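Local coordinates for protein eukaryotic initiation factor 4F subunit P150 (Saccharomyces cerevisiae, PDB 2VSO) that scaffolds the eIF4F complex that recognises the mRNA cap and starts assembly of the translation machinery, its middle domain binding eIF4A, at residues A86-H91 against K170-G175. Numbering follows the deposited sequence.
Sequences ACDEPH and KRRGLG
Cys87 and Gly175 bring the two backbones together, their CA atoms 4.4 Å apart, where the C-terminal part of helix 73-88 meets the middle of helix 163-185. This helix-to-helix contact lies within the all-helical MIF4G domain, the eIF4A-binding middle part of eIF4G. Gly175 CA lies 3.9 Å from Cys87 O, and a side chain at Gly175 would point toward helix 73-88 and would probably crowd that carbonyl oxygen. Pro90 CG comes up to the same CA, and the CB of Cys87 packs against the carbonyl O of Arg172. Farther along helix 163-185, Ala86 touches Phe179 and Cys87 touches Leu176. Toward the surface the packing gives way to a salt-bridge network in which one carboxylate oxygen, Asp88 OD2, serves two arginines. Arg172 NE lies 2.8 Å from Asp88 OD2, its chain extended from CG to NE. Arg171 NH2 lies 2.9 Å from Asp88 OD2, its chain bent at chi3 (78°) before the guanidinium. Both N-H groups point well off the acceptor, so attraction between the charges probably matters more here than the weak hydrogen bonds. The Arg171 guanidinium plane is turned only 19° from the carboxylate plane, whereas that of Arg172 stands at 67° to it. An alanine at Asp88 would probably leave the two neighbouring arginines, with Arg171 NH2 and Arg172 NE close together, to repel each other without a shared negative charge between them. Glu89 points away from helix 163-185 and forms a salt bridge with a basic side chain of the other protein in the assembly. Arg171 adds one weak bond to the backbone, from NH1 to Asp88 O at 3.3 Å, with that oxygen in the guanidinium plane.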
loop_
_atom_site.group_PDB
_atom_site.type_symbol
_atom_site.label_atom_id
_atom_site.label_comp_id
_atom_site.label_asym_id
_atom_site.label_seq_id
_atom_site.Cartn_x
_atom_site.Cartn_y
_atom_site.Cartn_z
ATOM N N ALA C 86 -5.388 9.967 -14.366
ATOM C CA ALA C 86 -4.045 10.111 -13.823
ATOM C C ALA C 86 -4.044 10.855 -12.489
ATOM O O ALA C 86 -3.304 10.499 -11.575
ATOM C CB ALA C 86 -3.126 10.803 -14.838
ATOM N N CYS C 87 -4.880 11.884 -12.398
ATOM C CA CYS C 87 -4.975 12.737 -11.215
ATOM C C CYS C 87 -5.609 12.041 -10.004
ATOM O O CYS C 87 -5.397 12.472 -8.872
ATOM C CB CYS C 87 -5.778 14.002 -11.556
ATOM S SG CYS C 87 -4.960 15.082 -12.760
ATOM N N ASP C 88 -6.390 10.984 -10.239
ATOM C CA ASP C 88 -7.060 10.252 -9.154
ATOM C C ASP C 88 -6.361 8.938 -8.791
ATOM O O ASP C 88 -6.682 8.305 -7.782
ATOM C CB ASP C 88 -8.509 9.934 -9.534
ATOM C CG ASP C 88 -9.383 11.158 -9.565
ATOM O OD1 ASP C 88 -10.183 11.289 -10.512
ATOM O OD2 ASP C 88 -9.270 11.995 -8.647
ATOM N N GLU C 89 -5.433 8.517 -9.639
ATOM C CA GLU C 89 -4.743 7.251 -9.469
ATOM C C GLU C 89 -3.243 7.469 -9.602
ATOM O O GLU C 89 -2.599 6.856 -10.446
ATOM C CB GLU C 89 -5.267 6.193 -10.459
ATOM C CG GLU C 89 -6.750 5.900 -10.254
ATOM C CD GLU C 89 -7.286 4.697 -11.056
ATOM O OE1 GLU C 89 -8.473 4.324 -10.855
ATOM O OE2 GLU C 89 -6.542 4.125 -11.880
ATOM N N PRO C 90 -2.692 8.338 -8.736
ATOM C CA PRO C 90 -1.293 8.771 -8.700
ATOM C C PRO C 90 -0.332 7.606 -8.773
ATOM O O PRO C 90 0.734 7.732 -9.371
ATOM C CB PRO C 90 -1.170 9.430 -7.325
ATOM C CG PRO C 90 -2.531 9.888 -7.012
ATOM C CD PRO C 90 -3.443 8.854 -7.577
ATOM N N HIS C 91 -0.702 6.491 -8.154
ATOM C CA HIS C 91 0.159 5.322 -8.138
ATOM C C HIS C 91 0.479 4.861 -9.555
ATOM O O HIS C 91 1.493 4.207 -9.789
ATOM C CB HIS C 91 -0.476 4.181 -7.331
ATOM C CG HIS C 91 0.422 2.999 -7.149
ATOM N ND1 HIS C 91 1.461 2.983 -6.238
ATOM C CD2 HIS C 91 0.454 1.794 -7.767
ATOM C CE1 HIS C 91 2.085 1.822 -6.300
ATOM N NE2 HIS C 91 1.494 1.082 -7.224
ATOM N N LYS C 170 -7.467 18.892 -3.278
ATOM C CA LYS C 170 -6.032 18.978 -3.056
ATOM C C LYS C 170 -5.416 17.699 -3.581
ATOM O O LYS C 170 -4.456 17.716 -4.346
ATOM C CB LYS C 170 -5.726 19.160 -1.569
ATOM C CG LYS C 170 -4.254 19.224 -1.227
ATOM C CD LYS C 170 -4.058 19.521 0.249
ATOM C CE LYS C 170 -2.610 19.402 0.653
ATOM N NZ LYS C 170 -2.488 19.209 2.119
ATOM N N ARG C 171 -5.994 16.581 -3.185
ATOM C CA ARG C 171 -5.490 15.296 -3.620
ATOM C C ARG C 171 -5.326 15.313 -5.149
ATOM O O ARG C 171 -4.260 14.985 -5.679
ATOM C CB ARG C 171 -6.420 14.183 -3.129
ATOM C CG ARG C 171 -6.197 12.844 -3.770
ATOM C CD ARG C 171 -7.292 11.863 -3.388
ATOM N NE ARG C 171 -8.522 12.090 -4.144
ATOM C CZ ARG C 171 -8.837 11.458 -5.273
ATOM N NH1 ARG C 171 -8.013 10.552 -5.787
ATOM N NH2 ARG C 171 -9.980 11.733 -5.889
ATOM N N ARG C 172 -6.370 15.744 -5.850
ATOM C CA ARG C 172 -6.373 15.739 -7.313
ATOM C C ARG C 172 -5.412 16.761 -7.908
ATOM O O ARG C 172 -4.756 16.491 -8.905
ATOM C CB ARG C 172 -7.787 15.955 -7.855
ATOM C CG ARG C 172 -8.702 14.768 -7.625
ATOM C CD ARG C 172 -10.116 15.051 -8.084
ATOM N NE ARG C 172 -11.016 13.946 -7.769
ATOM C CZ ARG C 172 -12.327 13.974 -7.982
ATOM N NH1 ARG C 172 -12.888 15.056 -8.509
ATOM N NH2 ARG C 172 -13.078 12.927 -7.668
ATOM N N GLY C 173 -5.327 17.934 -7.299
ATOM C CA GLY C 173 -4.332 18.905 -7.715
ATOM C C GLY C 173 -2.925 18.340 -7.609
ATOM O O GLY C 173 -2.162 18.385 -8.573
ATOM N N LEU C 174 -2.586 17.805 -6.435
ATOM C CA LEU C 174 -1.271 17.210 -6.200
ATOM C C LEU C 174 -1.024 15.990 -7.084
ATOM O O LEU C 174 0.094 15.738 -7.490
ATOM C CB LEU C 174 -1.090 16.863 -4.714
ATOM C CG LEU C 174 -0.944 18.154 -3.913
ATOM C CD1 LEU C 174 -0.522 17.910 -2.477
ATOM C CD2 LEU C 174 0.058 19.055 -4.639
ATOM N N GLY C 175 -2.072 15.227 -7.367
ATOM C CA GLY C 175 -1.958 14.132 -8.302
ATOM C C GLY C 175 -1.570 14.656 -9.681
ATOM O O GLY C 175 -0.846 13.998 -10.427
#